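Local coordinates for protein KmHsv2 (Kluyveromyces marxianus, PDB 3VU4) that probably binds phosphoinositides at membranes, as a seven-bladed beta-propeller of the PROPPIN family related to the autophagy protein Atg18, at residues N147-Y152 / I161-L166; V142-N147 / V201-K206. All coordinates share one frame; numbering follows the deposited sequence.

Contact 1: residues N147-Y152 / I161-L166; sequences NGLLVY and IHITKL. With SO4 (sulfate ion), chain J.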
# COMPACT_ATOMS: atom_id res chain seq x y z
N ASN A 147 -4.76 10.36 -1.62
CA ASN A 147 -5.94 11.09 -2.05
C ASN A 147 -6.31 12.22 -1.07
O ASN A 147 -7.44 12.30 -0.60
CB ASN A 147 -7.09 10.10 -2.14
CG ASN A 147 -8.12 10.50 -3.14
OD1 ASN A 147 -8.21 9.91 -4.21
ND2 ASN A 147 -8.91 11.52 -2.80
N GLY A 148 -5.33 13.08 -0.76
CA GLY A 148 -5.58 14.19 0.15
C GLY A 148 -5.90 13.88 1.61
O GLY A 148 -6.21 14.80 2.37
N LEU A 149 -5.81 12.62 2.02
CA LEU A 149 -6.11 12.27 3.40
C LEU A 149 -4.88 11.73 4.14
O LEU A 149 -4.15 10.88 3.62
CB LEU A 149 -7.23 11.23 3.41
CG LEU A 149 -8.17 11.16 4.61
CD1 LEU A 149 -8.85 12.50 4.80
CD2 LEU A 149 -9.21 10.07 4.39
N LEU A 150 -4.64 12.22 5.35
CA LEU A 150 -3.50 11.78 6.14
C LEU A 150 -3.97 10.97 7.35
O LEU A 150 -4.82 11.43 8.12
CB LEU A 150 -2.69 12.97 6.64
CG LEU A 150 -1.36 12.68 7.36
CD1 LEU A 150 -0.30 12.25 6.33
CD2 LEU A 150 -0.88 13.93 8.11
N VAL A 151 -3.43 9.76 7.50
CA VAL A 151 -3.77 8.89 8.62
C VAL A 151 -2.48 8.60 9.35
O VAL A 151 -1.50 8.18 8.74
CB VAL A 151 -4.38 7.54 8.15
CG1 VAL A 151 -4.72 6.69 9.35
CG2 VAL A 151 -5.62 7.79 7.31
N TYR A 152 -2.45 8.84 10.66
CA TYR A 152 -1.25 8.58 11.43
C TYR A 152 -1.51 8.04 12.83
O TYR A 152 -2.53 8.33 13.45
CB TYR A 152 -0.37 9.84 11.51
CG TYR A 152 -1.02 11.03 12.17
CD1 TYR A 152 -1.80 11.93 11.44
CD2 TYR A 152 -0.87 11.26 13.54
CE1 TYR A 152 -2.40 13.02 12.05
CE2 TYR A 152 -1.46 12.35 14.16
CZ TYR A 152 -2.23 13.22 13.41
OH TYR A 152 -2.84 14.29 14.03
N ILE A 161 -5.47 5.88 15.81
CA ILE A 161 -5.11 6.66 14.63
C ILE A 161 -5.92 7.94 14.50
O ILE A 161 -7.03 8.05 15.02
CB ILE A 161 -5.24 5.86 13.31
CG1 ILE A 161 -6.67 5.33 13.15
CG2 ILE A 161 -4.23 4.76 13.28
CD1 ILE A 161 -6.90 4.67 11.80
N HIS A 162 -5.34 8.90 13.79
CA HIS A 162 -5.95 10.20 13.55
C HIS A 162 -6.06 10.36 12.04
O HIS A 162 -5.10 10.08 11.32
CB HIS A 162 -5.06 11.32 14.12
CG HIS A 162 -4.88 11.26 15.60
ND1 HIS A 162 -5.65 11.98 16.48
CD2 HIS A 162 -4.02 10.53 16.37
CE1 HIS A 162 -5.29 11.71 17.72
NE2 HIS A 162 -4.30 10.83 17.68
N ILE A 163 -7.22 10.79 11.56
CA ILE A 163 -7.43 10.99 10.13
C ILE A 163 -7.63 12.49 9.91
O ILE A 163 -8.46 13.12 10.56
CB ILE A 163 -8.69 10.25 9.61
CG1 ILE A 163 -8.56 8.76 9.90
CG2 ILE A 163 -8.88 10.51 8.11
CD1 ILE A 163 -9.80 7.97 9.54
N THR A 164 -6.86 13.07 9.00
CA THR A 164 -7.00 14.50 8.75
C THR A 164 -6.93 14.83 7.27
O THR A 164 -6.15 14.24 6.53
CB THR A 164 -5.93 15.31 9.53
OG1 THR A 164 -6.09 16.70 9.22
CG2 THR A 164 -4.53 14.88 9.16
N LYS A 165 -7.75 15.79 6.85
CA LYS A 165 -7.78 16.20 5.46
C LYS A 165 -6.70 17.24 5.20
O LYS A 165 -6.41 18.08 6.06
CB LYS A 165 -9.14 16.80 5.11
CG LYS A 165 -10.33 15.93 5.50
CD LYS A 165 -11.65 16.66 5.25
CE LYS A 165 -12.85 15.85 5.74
NZ LYS A 165 -14.12 16.63 5.62
N LEU A 166 -6.08 17.18 4.03
CA LEU A 166 -5.04 18.14 3.70
C LEU A 166 -5.52 19.00 2.54
O LEU A 166 -5.44 18.61 1.38
CB LEU A 166 -3.75 17.41 3.33
CG LEU A 166 -2.54 17.78 4.18
CD1 LEU A 166 -2.84 17.52 5.64
CD2 LEU A 166 -1.34 16.96 3.74
S SO4 J . -2.98 11.21 -4.67
O1 SO4 J . -3.49 12.51 -4.20
O2 SO4 J . -4.11 10.30 -4.94
O3 SO4 J . -2.22 11.41 -5.91
O4 SO4 J . -2.09 10.62 -3.65
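Y152 has the largest share, 88 Å², of the surface buried where the antiparallel strands 149-152 and 161-165 meet. From its CB, CG sits between the backbone N and carbonyl carbon (chi1 60°), which swings the ring across toward H162. CD1 passes the H162 carbonyl, CE1 reaches the methyl CG2 of T164 near the ring plane at 4.0 Å, and CZ lies 3.5 Å and the tip, OH, 3.7 Å from H162 CB, which covers one face as a CH-pi contact. The side chain also touches I137 and F139 of strand 137-139 in the preceding blade. The imidazole itself is slid aside, nearly parallel to the phenol but barely overlapping it, and its NE2 bonds to N154. An alanine in place of Y152 would probably uncover H162 CB and loosen the packing against T164. The strands form the middle hairpin of a four-stranded propeller blade. L150 and T164 exchange two backbone bonds, the L150 N to T164 O one 2.8 Å long and nearly straight; Y152 and H162 exchange two more. On the face of L149, V151 and I163, L149 CG meets I163 CG2 at 3.6 Å. V151 CG1 meets I161 CD1, the two side chains crossing obliquely.

Contact 2: residues V142-N147 / V201-K206; sequences VCEFSN and VRLNRK. With SO4 (sulfate ion), chain J.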
# COMPACT_ATOMS: atom_id res chain seq x y z
N VAL A 142 3.31 4.98 12.60
CA VAL A 142 2.52 4.60 11.44
C VAL A 142 1.84 5.79 10.77
O VAL A 142 1.23 6.62 11.43
CB VAL A 142 1.44 3.59 11.83
CG1 VAL A 142 0.68 3.14 10.59
CG2 VAL A 142 2.06 2.40 12.55
N CYS A 143 1.93 5.87 9.45
CA CYS A 143 1.25 6.94 8.76
C CYS A 143 1.12 6.66 7.27
O CYS A 143 2.03 6.13 6.64
CB CYS A 143 1.96 8.27 8.98
SG CYS A 143 3.29 8.63 7.85
N GLU A 144 -0.04 6.99 6.73
CA GLU A 144 -0.28 6.79 5.32
C GLU A 144 -0.93 8.05 4.78
O GLU A 144 -1.69 8.72 5.48
CB GLU A 144 -1.21 5.59 5.08
CG GLU A 144 -1.00 4.94 3.72
CD GLU A 144 -2.28 4.46 3.08
OE1 GLU A 144 -3.19 4.03 3.81
OE2 GLU A 144 -2.38 4.51 1.83
N PHE A 145 -0.61 8.37 3.54
CA PHE A 145 -1.18 9.54 2.92
C PHE A 145 -1.63 9.15 1.53
O PHE A 145 -0.86 8.59 0.76
CB PHE A 145 -0.17 10.67 2.81
CG PHE A 145 -0.71 11.87 2.10
CD1 PHE A 145 -1.69 12.66 2.70
CD2 PHE A 145 -0.29 12.18 0.81
CE1 PHE A 145 -2.25 13.74 2.02
CE2 PHE A 145 -0.85 13.25 0.12
CZ PHE A 145 -1.83 14.04 0.73
N SER A 146 -2.88 9.43 1.22
CA SER A 146 -3.40 9.10 -0.10
C SER A 146 -4.65 9.89 -0.38
O SER A 146 -5.49 10.07 0.50
CB SER A 146 -3.70 7.61 -0.20
OG SER A 146 -4.32 7.30 -1.44
N ASN A 147 -4.76 10.36 -1.62
CA ASN A 147 -5.94 11.09 -2.05
C ASN A 147 -6.31 12.22 -1.07
O ASN A 147 -7.44 12.30 -0.60
CB ASN A 147 -7.09 10.10 -2.14
CG ASN A 147 -8.12 10.50 -3.14
OD1 ASN A 147 -8.21 9.91 -4.21
ND2 ASN A 147 -8.91 11.52 -2.80
N VAL A 201 -1.67 0.72 8.34
CA VAL A 201 -3.01 1.19 7.99
C VAL A 201 -3.06 1.37 6.48
O VAL A 201 -2.06 1.68 5.85
CB VAL A 201 -3.40 2.52 8.70
CG1 VAL A 201 -3.34 2.32 10.22
CG2 VAL A 201 -2.51 3.64 8.25
N ARG A 202 -4.23 1.15 5.90
CA ARG A 202 -4.37 1.25 4.46
C ARG A 202 -5.66 1.91 4.00
O ARG A 202 -6.76 1.48 4.37
CB ARG A 202 -4.26 -0.14 3.84
CG ARG A 202 -2.89 -0.80 3.99
CD ARG A 202 -1.90 -0.23 2.99
NE ARG A 202 -0.62 -0.93 3.02
CZ ARG A 202 0.34 -0.74 3.93
NH1 ARG A 202 0.18 0.14 4.90
NH2 ARG A 202 1.44 -1.46 3.87
N LEU A 203 -5.52 2.96 3.19
CA LEU A 203 -6.64 3.69 2.64
C LEU A 203 -7.07 3.02 1.33
O LEU A 203 -6.23 2.50 0.60
CB LEU A 203 -6.25 5.13 2.34
CG LEU A 203 -6.02 6.07 3.52
CD1 LEU A 203 -5.41 7.38 3.04
CD2 LEU A 203 -7.34 6.33 4.24
N ASN A 204 -8.38 3.01 1.06
CA ASN A 204 -8.86 2.44 -0.19
C ASN A 204 -8.73 3.53 -1.26
O ASN A 204 -8.44 4.69 -0.95
CB ASN A 204 -10.30 1.91 -0.04
CG ASN A 204 -11.32 3.00 0.31
OD1 ASN A 204 -10.98 4.12 0.68
ND2 ASN A 204 -12.60 2.65 0.20
N ARG A 205 -8.91 3.15 -2.52
CA ARG A 205 -8.79 4.07 -3.65
C ARG A 205 -9.40 5.46 -3.44
O ARG A 205 -8.73 6.47 -3.66
CB ARG A 205 -9.42 3.45 -4.88
CG ARG A 205 -8.46 3.00 -5.95
CD ARG A 205 -8.44 3.96 -7.12
NE ARG A 205 -8.06 3.28 -8.36
CZ ARG A 205 -6.96 2.55 -8.52
NH1 ARG A 205 -6.11 2.39 -7.51
NH2 ARG A 205 -6.71 1.96 -9.69
N LYS A 206 -10.66 5.49 -3.03
CA LYS A 206 -11.37 6.74 -2.81
C LYS A 206 -11.00 7.45 -1.51
O LYS A 206 -11.27 8.64 -1.35
CB LYS A 206 -12.87 6.50 -2.83
CG LYS A 206 -13.38 5.92 -4.13
CD LYS A 206 -14.83 5.49 -4.01
CE LYS A 206 -15.32 4.84 -5.29
NZ LYS A 206 -16.64 4.16 -5.11
S SO4 J . -2.98 11.21 -4.67
O1 SO4 J . -3.49 12.51 -4.20
O2 SO4 J . -4.11 10.30 -4.94
O3 SO4 J . -2.22 11.41 -5.91
O4 SO4 J . -2.09 10.62 -3.65
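E144 reaches across from strand 142-146 to the backbone of strand 201-203, and its carboxylate makes the one hydrogen bond between the two segments. L203 N donates to E144 OE1 at 2.6 Å, on the syn lone pair; the bond is markedly bent, with 137° at the hydrogen. CG stands anti to the backbone N and the chain bends at chi2, so the glutamate slides past L203 in the opposite direction, its OE1 lying 3.5 Å from L203 CG. V201 CG2 touches E144 CB at 3.9 Å and V142 CG1 at 4.0 Å, while at the other end L203 CD1 rests on S146 CB at 3.7 Å.

In the next shell, the backbone of E144 is hydrogen-bonded to V151 in the same sheet. The CB of R202 points away from strand 142-146, but the chain folds back so that NH1 bonds to V201 O at 2.9 Å. NH1 also lies 5.3 Å from E144 OE1, not in contact, which would probably bias the glutamate modestly towards its ionised form; D245 is the guanidinium's second partner, through a salt bridge. R202 O accepts from W248 NE1 of the following blade.

The two strands run almost parallel, 9° apart, but their axes approach no closer than 7.1 Å and they are not paired: each is the first strand of its own propeller blade. Strand 149-154 flanks 142-146 within its blade and sends V151 onto L203, strand 103-108 packs against C143 and F145, and strand 243-248 of the following blade lies against R202.

Contact 1 lies within one blade and contact 2 joins that blade to the next, so the first is held by a ladder of backbone bonds and the second by side chains, with a single glutamate-to-amide bond. Contact 2 is the more central: its centre lies about 8 Å from the centre of the chain, against about 15 Å for contact 1, yet both mix buried and exposed residues. They meet through strands 142-146 and 149-154, neighbours in the same sheet, where V151 O and E144 N are 2.8 Å apart in a probable hydrogen bond. L166 also packs on F145. The shared N147 stands at the turn between these strands, its backbone N weakly bonded to a sulfate ion.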